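Side-chain contacts in anopheles gambiae adenosine kinase (Anopheles gambiae, PDB 3LOO), which catalyses phosphorylation of adenosine to AMP, as a member of the pfkB carbohydrate kinase family: residues L45-M50 / Y66-E71; V197-A202 / F229-V234; G205-M210 / G271-I276. All coordinates share one frame; numbering follows the deposited sequence.

Contact 1 comes first along the chain and stands apart from the others, its centre about 38 and 41 Å from those of contacts 2 and 3 and on the opposite side of the chain's centre. It joins two helices beside the five-stranded sheet, which probably corresponds to the lid of pfkB kinases. Contacts 2 and 3 belong to the large alpha/beta domain with its nine-stranded sheet. Their centres are about 7 Å apart, and their segments alternate along the chain. Contact 2 ties helix 187-203 to the lead-in of strand 234-238, while contact 3 reaches from strand 207-211 past that strand to the loop before strand 276-281; contact 1 stays beside the smaller sheet.

Contact 1. Residues L45-M50 / Y66-E71; sequences LNKYDM and YQELIE
Glu68 reaches out from helix 64-73 and brings one carboxylate oxygen, OE1, to both Lys47 and Tyr48 at the end of helix 42-47. Tyr48 OH donates to Glu68 OE1 over 2.6 Å, arriving nearly along the C-O axis, while the carboxylate and ring planes are 64° apart. The ammonium group approaches differently: Lys47 NZ lies 2.8 Å from Glu68 OE1 on its syn side, 26° out of the carboxylate plane, and this hydrogen bond is also a salt bridge. The second oxygen is less closely engaged, with Glu68 OE2 3.2 Å from Lys47 NZ. Glu68 can span the gap because CG stands anti to the backbone N (chi1 -179°) and the chain stays extended; Lys47, also extended, meets it from the opposite direction. Its CG passes over the rim of one face of the Tyr48 ring.

The tight side is that of the tyrosine, whose buried ring also packs on Pro64 and Met65. Towards solvent the contact loosens to the exposed lysine and the partly exposed carboxylate. Two donors on one oxygen would probably favour a charged Glu68. A Schellman motif, with Asp49 as its C-prime residue, turns the chain just beyond Tyr48. Leu45, Tyr66 and Leu69 pack on strand 137-144, and the bridge links the two helices on that sheet, consistent with the lid of the ribokinase-like fold.

Contact 2. Residues V197-A202 / F229-V234; sequences VAKEAA and FPYVDV
The carbonyl oxygen of Ala198 accepts the helical hydrogen bond of Ala202 N at 3.0 Å and at the same time has Tyr231 CB resting against it at 3.6 Å. Beside it the two beta carbons meet, Ala198 CB lying 3.7 Å from Tyr231 CB. From there the Tyr231 side chain runs across helix 187-203, nearly at right angles to it, and its ring is bounded on three sides. Lys199 CG sits over one face, 3.8 Å from the centroid of the Tyr231 ring and 20° off its normal, a CH-pi contact. Pro230 CB lies over the rim of the opposite face, and Ala202 CB approaches the edge in the ring plane, 3.6 Å from Tyr231 CD1.

Helix 187-203 is the connection of a beta-alpha-beta crossover between the neighbouring parallel strands 179-183 and 207-211. Residues 229-234 end the next connection, where a short 3-10 segment leads into strand 234-238. Tyr231 thus ties the tail of one crossover to the helix of the one before, through small alanines that let the ring come close to the helix backbone.

The lysine chain is extended beyond CG and crosses the tyrosine obliquely. With CG placed anti to the carbonyl carbon (chi1 -78°), it carries its methylenes past the phenol end, where Lys199 CE comes within 3.6 Å of Tyr231 OH. Tyr231 is partly exposed and Lys199 exposed; Glu269 also touches Tyr231 and Ala202. Deeper in, the Asp233 carboxylate accepts from Phe208 N and forms a salt bridge with Lys268.

Contact 3. Residues G205-M210 / G271-I276; sequences GRMFMM and GKRKRI
Met207 and Arg273 cross at about a right angle, the thioether chain lying over a flat guanidinium group. Met207 CG stands 3.4 Å above the guanidinium plane, over its centre, and is 3.5 Å from both Arg273 CZ and Arg273 NE. The sulfur is more distant, with Met207 SD 4.0 Å from Arg273 NE, so a methylene rather than the sulfur does most of the touching. A second partner comes in from the side: Gly205 O lies at the guanidinium edge, in its plane, and receives a weak hydrogen bond from Arg273 NH1, 3.4 Å long with an N-H...acceptor angle of 159°. Face and edge of the same group are thereby met by two residues of one short run of chain, which would help to set its tilt.

The bend of the arginine makes this possible. Its first two torsions are extended, but a turn at chi3 (-74°) swings the guanidinium across the methionine. Arg273 NH1 also has a long, weak ion pair with Asp233 OD2. The Arg206 side chain starts away from Arg273, and its NE is bonded to Thr204 OG1.

Gly205 is the C-prime residue of the Schellman motif that ends helix 187-203, and Met207 opens strand 207-211. Arg273 comes from the loop leading to strand 276-281, and strand 234-238 lies between those two strands in the sheet. Met207 also packs on Val234 of that middle strand, on Phe179 of strand 179-183 and on Leu327 of helix 315-328.

Contact 1. Residues L45-M50 / Y66-E71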
# COMPACT_ATOMS: atom_id res chain seq x y z
N LEU A 45 1.02 -9.73 -23.01
CA LEU A 45 0.60 -8.35 -22.77
C LEU A 45 -0.27 -7.77 -23.89
O LEU A 45 -1.30 -7.14 -23.63
CB LEU A 45 1.82 -7.44 -22.60
CG LEU A 45 2.83 -7.77 -21.49
CD1 LEU A 45 3.65 -6.53 -21.21
CD2 LEU A 45 2.13 -8.23 -20.22
N ASN A 46 0.17 -7.97 -25.14
CA ASN A 46 -0.59 -7.51 -26.30
C ASN A 46 -1.93 -8.14 -26.37
O ASN A 46 -2.92 -7.45 -26.59
CB ASN A 46 0.18 -7.78 -27.59
CG ASN A 46 1.28 -6.77 -27.82
OD1 ASN A 46 1.74 -6.10 -26.90
ND2 ASN A 46 1.71 -6.66 -29.06
N LYS A 47 -2.01 -9.45 -26.11
CA LYS A 47 -3.30 -10.12 -26.06
C LYS A 47 -4.29 -9.43 -25.11
O LYS A 47 -5.49 -9.44 -25.37
CB LYS A 47 -3.13 -11.58 -25.65
CG LYS A 47 -4.40 -12.40 -25.72
CD LYS A 47 -4.10 -13.87 -25.40
CE LYS A 47 -5.39 -14.65 -25.19
NZ LYS A 47 -5.12 -16.08 -24.79
N TYR A 48 -3.81 -8.84 -24.03
CA TYR A 48 -4.73 -8.26 -23.04
C TYR A 48 -4.70 -6.71 -22.98
O TYR A 48 -5.21 -6.09 -22.01
CB TYR A 48 -4.52 -8.92 -21.67
CG TYR A 48 -5.02 -10.34 -21.65
CD1 TYR A 48 -6.38 -10.62 -21.60
CD2 TYR A 48 -4.13 -11.41 -21.73
CE1 TYR A 48 -6.85 -11.95 -21.60
CE2 TYR A 48 -4.58 -12.72 -21.72
CZ TYR A 48 -5.92 -12.99 -21.66
OH TYR A 48 -6.32 -14.30 -21.67
N ASP A 49 -4.12 -6.09 -24.01
CA ASP A 49 -4.03 -4.64 -24.16
C ASP A 49 -3.38 -4.05 -22.93
O ASP A 49 -3.86 -3.05 -22.39
CB ASP A 49 -5.41 -4.02 -24.37
CG ASP A 49 -6.13 -4.61 -25.55
OD1 ASP A 49 -5.43 -4.95 -26.53
OD2 ASP A 49 -7.37 -4.74 -25.51
N MET A 50 -2.30 -4.68 -22.48
CA MET A 50 -1.58 -4.20 -21.32
C MET A 50 -0.27 -3.61 -21.76
O MET A 50 0.33 -4.08 -22.73
CB MET A 50 -1.36 -5.33 -20.32
CG MET A 50 -2.64 -5.75 -19.60
SD MET A 50 -2.43 -7.15 -18.50
CE MET A 50 -1.23 -6.54 -17.29
N TYR A 66 -6.38 -14.66 -15.89
CA TYR A 66 -6.03 -15.33 -14.61
C TYR A 66 -5.87 -16.87 -14.76
O TYR A 66 -4.80 -17.44 -14.45
CB TYR A 66 -7.02 -14.90 -13.49
CG TYR A 66 -6.97 -13.38 -13.30
CD1 TYR A 66 -5.90 -12.78 -12.62
CD2 TYR A 66 -7.92 -12.54 -13.89
CE1 TYR A 66 -5.82 -11.40 -12.47
CE2 TYR A 66 -7.84 -11.17 -13.76
CZ TYR A 66 -6.80 -10.60 -13.05
OH TYR A 66 -6.70 -9.26 -12.92
N GLN A 67 -6.88 -17.53 -15.33
CA GLN A 67 -6.80 -18.98 -15.57
C GLN A 67 -5.65 -19.32 -16.53
O GLN A 67 -4.97 -20.35 -16.36
CB GLN A 67 -8.11 -19.51 -16.13
CG GLN A 67 -8.14 -21.01 -16.34
CD GLN A 67 -9.35 -21.49 -17.13
OE1 GLN A 67 -10.35 -20.77 -17.27
NE2 GLN A 67 -9.27 -22.71 -17.65
N GLU A 68 -5.45 -18.47 -17.55
CA GLU A 68 -4.38 -18.67 -18.50
C GLU A 68 -3.01 -18.61 -17.83
O GLU A 68 -2.12 -19.42 -18.14
CB GLU A 68 -4.49 -17.66 -19.64
CG GLU A 68 -3.42 -17.80 -20.70
CD GLU A 68 -3.68 -16.96 -21.94
OE1 GLU A 68 -4.73 -16.26 -22.06
OE2 GLU A 68 -2.81 -17.00 -22.81
N LEU A 69 -2.84 -17.65 -16.90
CA LEU A 69 -1.60 -17.57 -16.10
C LEU A 69 -1.41 -18.85 -15.27
O LEU A 69 -0.32 -19.40 -15.21
CB LEU A 69 -1.59 -16.35 -15.16
CG LEU A 69 -1.58 -14.95 -15.78
CD1 LEU A 69 -1.68 -13.89 -14.68
CD2 LEU A 69 -0.35 -14.74 -16.64
N ILE A 70 -2.48 -19.31 -14.63
CA ILE A 70 -2.40 -20.49 -13.78
C ILE A 70 -2.08 -21.72 -14.66
O ILE A 70 -1.08 -22.38 -14.44
CB ILE A 70 -3.69 -20.68 -12.97
CG1 ILE A 70 -3.89 -19.53 -11.98
CG2 ILE A 70 -3.72 -22.06 -12.25
CD1 ILE A 70 -5.39 -19.25 -11.70
N GLU A 71 -2.90 -21.95 -15.69
CA GLU A 71 -2.83 -23.17 -16.50
C GLU A 71 -1.67 -23.26 -17.47
O GLU A 71 -1.13 -24.33 -17.68
CB GLU A 71 -4.14 -23.38 -17.28
CG GLU A 71 -5.25 -23.99 -16.44
CD GLU A 71 -6.60 -23.96 -17.15
OE1 GLU A 71 -6.63 -23.72 -18.38
OE2 GLU A 71 -7.64 -24.15 -16.47

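Contact 2. Residues V197-A202 / F229-V234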
# COMPACT_ATOMS: atom_id res chain seq x y z
N VAL A 197 -12.32 7.88 8.28
CA VAL A 197 -11.26 7.50 9.22
C VAL A 197 -10.25 8.64 9.32
O VAL A 197 -9.80 8.95 10.42
CB VAL A 197 -10.61 6.14 8.84
CG1 VAL A 197 -9.24 5.93 9.52
CG2 VAL A 197 -11.57 5.01 9.15
N ALA A 198 -9.94 9.29 8.19
CA ALA A 198 -8.99 10.41 8.19
C ALA A 198 -9.46 11.63 8.99
O ALA A 198 -8.67 12.26 9.70
CB ALA A 198 -8.58 10.81 6.71
N LYS A 199 -10.75 11.95 8.87
CA LYS A 199 -11.33 13.06 9.65
C LYS A 199 -11.33 12.79 11.17
O LYS A 199 -11.02 13.68 11.96
CB LYS A 199 -12.76 13.34 9.18
CG LYS A 199 -12.82 14.15 7.87
CD LYS A 199 -14.27 14.26 7.42
CE LYS A 199 -14.42 15.15 6.19
NZ LYS A 199 -15.84 15.06 5.66
N GLU A 200 -11.67 11.56 11.56
CA GLU A 200 -11.66 11.17 12.97
C GLU A 200 -10.23 11.20 13.50
O GLU A 200 -9.99 11.66 14.64
CB GLU A 200 -12.33 9.82 13.18
CG GLU A 200 -12.27 9.28 14.66
CD GLU A 200 -13.13 10.07 15.68
OE1 GLU A 200 -13.73 11.12 15.33
OE2 GLU A 200 -13.21 9.63 16.84
N ALA A 201 -9.27 10.76 12.67
CA ALA A 201 -7.88 10.83 13.07
C ALA A 201 -7.41 12.27 13.33
O ALA A 201 -6.80 12.56 14.37
CB ALA A 201 -6.95 10.13 12.02
N ALA A 202 -7.64 13.17 12.37
CA ALA A 202 -7.21 14.59 12.50
C ALA A 202 -7.84 15.22 13.74
O ALA A 202 -7.16 15.92 14.47
CB ALA A 202 -7.58 15.40 11.26
N PHE A 229 -6.57 15.10 1.38
CA PHE A 229 -5.26 15.63 1.67
C PHE A 229 -5.08 16.47 2.95
O PHE A 229 -4.03 16.33 3.57
CB PHE A 229 -4.66 16.38 0.49
CG PHE A 229 -3.87 15.50 -0.44
CD1 PHE A 229 -3.42 14.25 -0.03
CD2 PHE A 229 -3.60 15.91 -1.75
CE1 PHE A 229 -2.70 13.42 -0.91
CE2 PHE A 229 -2.86 15.09 -2.62
CZ PHE A 229 -2.42 13.85 -2.20
N PRO A 230 -6.07 17.32 3.35
CA PRO A 230 -5.89 18.09 4.60
C PRO A 230 -5.65 17.21 5.82
O PRO A 230 -5.06 17.62 6.80
CB PRO A 230 -7.26 18.83 4.74
CG PRO A 230 -7.68 19.06 3.24
CD PRO A 230 -7.34 17.68 2.66
N TYR A 231 -6.13 15.97 5.75
CA TYR A 231 -6.07 15.04 6.87
C TYR A 231 -4.94 14.06 6.73
O TYR A 231 -4.80 13.14 7.53
CB TYR A 231 -7.38 14.28 6.96
CG TYR A 231 -8.58 15.16 6.86
CD1 TYR A 231 -9.03 15.91 7.97
CD2 TYR A 231 -9.25 15.32 5.65
CE1 TYR A 231 -10.15 16.75 7.87
CE2 TYR A 231 -10.35 16.18 5.53
CZ TYR A 231 -10.79 16.88 6.65
OH TYR A 231 -11.91 17.68 6.53
N VAL A 232 -4.12 14.24 5.71
CA VAL A 232 -2.97 13.33 5.51
C VAL A 232 -1.73 13.85 6.21
O VAL A 232 -1.25 14.93 5.87
CB VAL A 232 -2.72 13.07 4.02
CG1 VAL A 232 -1.43 12.33 3.80
CG2 VAL A 232 -3.92 12.25 3.44
N ASP A 233 -1.22 13.07 7.19
CA ASP A 233 0.02 13.43 7.90
C ASP A 233 1.26 12.97 7.17
O ASP A 233 2.30 13.62 7.26
CB ASP A 233 0.03 12.85 9.33
CG ASP A 233 -1.06 13.42 10.18
OD1 ASP A 233 -2.07 12.73 10.40
OD2 ASP A 233 -0.94 14.61 10.55
N VAL A 234 1.18 11.80 6.54
CA VAL A 234 2.30 11.22 5.76
C VAL A 234 1.74 10.68 4.43
O VAL A 234 0.78 9.90 4.41
CB VAL A 234 3.06 10.06 6.51
CG1 VAL A 234 4.31 9.65 5.73
CG2 VAL A 234 3.49 10.44 7.98

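Contact 3. Residues G205-M210 / G271-I276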
# COMPACT_ATOMS: atom_id res chain seq x y z
N GLY A 205 -6.19 14.14 16.87
CA GLY A 205 -4.75 14.26 16.78
C GLY A 205 -3.95 13.00 16.43
O GLY A 205 -2.76 12.96 16.65
N ARG A 206 -4.59 11.97 15.86
CA ARG A 206 -3.83 10.76 15.48
C ARG A 206 -3.28 10.81 14.04
O ARG A 206 -3.75 11.58 13.21
CB ARG A 206 -4.68 9.51 15.74
CG ARG A 206 -5.02 9.32 17.27
CD ARG A 206 -6.01 8.21 17.51
NE ARG A 206 -7.35 8.53 17.08
CZ ARG A 206 -8.35 7.67 16.96
NH1 ARG A 206 -8.18 6.36 17.23
NH2 ARG A 206 -9.54 8.12 16.57
N MET A 207 -2.26 10.01 13.75
CA MET A 207 -1.66 10.02 12.42
C MET A 207 -2.48 9.26 11.38
O MET A 207 -2.93 8.14 11.62
CB MET A 207 -0.23 9.49 12.46
CG MET A 207 0.78 10.54 12.93
SD MET A 207 2.42 9.79 13.04
CE MET A 207 2.99 10.12 11.37
N PHE A 208 -2.72 9.92 10.25
CA PHE A 208 -3.38 9.30 9.08
C PHE A 208 -2.36 9.38 7.94
O PHE A 208 -1.75 10.43 7.67
CB PHE A 208 -4.74 9.92 8.74
CG PHE A 208 -5.42 9.26 7.56
CD1 PHE A 208 -6.26 8.18 7.76
CD2 PHE A 208 -5.15 9.67 6.24
CE1 PHE A 208 -6.86 7.54 6.70
CE2 PHE A 208 -5.73 9.02 5.14
CZ PHE A 208 -6.59 7.94 5.39
N MET A 209 -2.12 8.23 7.33
CA MET A 209 -1.07 8.09 6.35
C MET A 209 -1.69 7.37 5.15
O MET A 209 -2.62 6.56 5.28
CB MET A 209 0.10 7.30 6.95
CG MET A 209 0.67 7.94 8.26
SD MET A 209 1.86 6.90 9.10
CE MET A 209 0.73 5.85 10.02
N MET A 210 -1.15 7.65 3.97
CA MET A 210 -1.67 6.99 2.76
C MET A 210 -0.60 6.89 1.70
O MET A 210 0.47 7.49 1.80
CB MET A 210 -2.94 7.67 2.23
CG MET A 210 -2.79 9.14 1.80
SD MET A 210 -4.08 9.69 0.63
CE MET A 210 -3.48 8.91 -0.89
N GLY A 271 -2.96 21.17 12.14
CA GLY A 271 -1.80 22.05 12.01
C GLY A 271 -0.64 21.72 12.93
O GLY A 271 0.49 22.04 12.60
N LYS A 272 -0.90 21.08 14.07
CA LYS A 272 0.17 20.71 15.05
C LYS A 272 1.17 19.63 14.59
O LYS A 272 2.21 19.42 15.24
CB LYS A 272 -0.46 20.21 16.35
CG LYS A 272 -0.77 21.31 17.36
CD LYS A 272 -1.18 20.69 18.70
CE LYS A 272 -2.62 20.21 18.66
NZ LYS A 272 -3.53 21.35 18.30
N ARG A 273 0.85 18.90 13.55
CA ARG A 273 1.83 18.01 12.97
C ARG A 273 2.02 18.43 11.51
O ARG A 273 1.04 18.51 10.74
CB ARG A 273 1.40 16.55 13.12
CG ARG A 273 2.51 15.56 12.72
CD ARG A 273 2.02 14.10 12.81
NE ARG A 273 1.89 13.60 14.19
CZ ARG A 273 0.74 13.45 14.85
NH1 ARG A 273 -0.44 13.77 14.31
NH2 ARG A 273 0.76 12.97 16.07
N LYS A 274 3.25 18.76 11.17
CA LYS A 274 3.63 19.14 9.81
C LYS A 274 3.64 17.91 8.88
O LYS A 274 4.19 16.86 9.23
CB LYS A 274 5.03 19.75 9.81
CG LYS A 274 5.14 21.04 10.67
CD LYS A 274 6.37 21.79 10.32
CE LYS A 274 6.14 23.30 10.32
NZ LYS A 274 6.90 23.93 11.43
N ARG A 275 3.04 18.06 7.70
CA ARG A 275 2.98 16.96 6.74
C ARG A 275 4.36 16.55 6.27
O ARG A 275 5.24 17.38 6.03
CB ARG A 275 2.13 17.32 5.52
CG ARG A 275 1.93 16.17 4.52
CD ARG A 275 0.97 16.58 3.39
NE ARG A 275 -0.39 16.94 3.84
CZ ARG A 275 -0.87 18.19 3.88
NH1 ARG A 275 -0.11 19.23 3.58
NH2 ARG A 275 -2.13 18.40 4.25
N ILE A 276 4.49 15.24 6.12
CA ILE A 276 5.67 14.58 5.55
C ILE A 276 5.27 13.96 4.21
O ILE A 276 4.19 13.34 4.10
CB ILE A 276 6.14 13.46 6.50
CG1 ILE A 276 6.59 14.10 7.81
CG2 ILE A 276 7.31 12.73 5.94
CD1 ILE A 276 7.66 15.10 7.59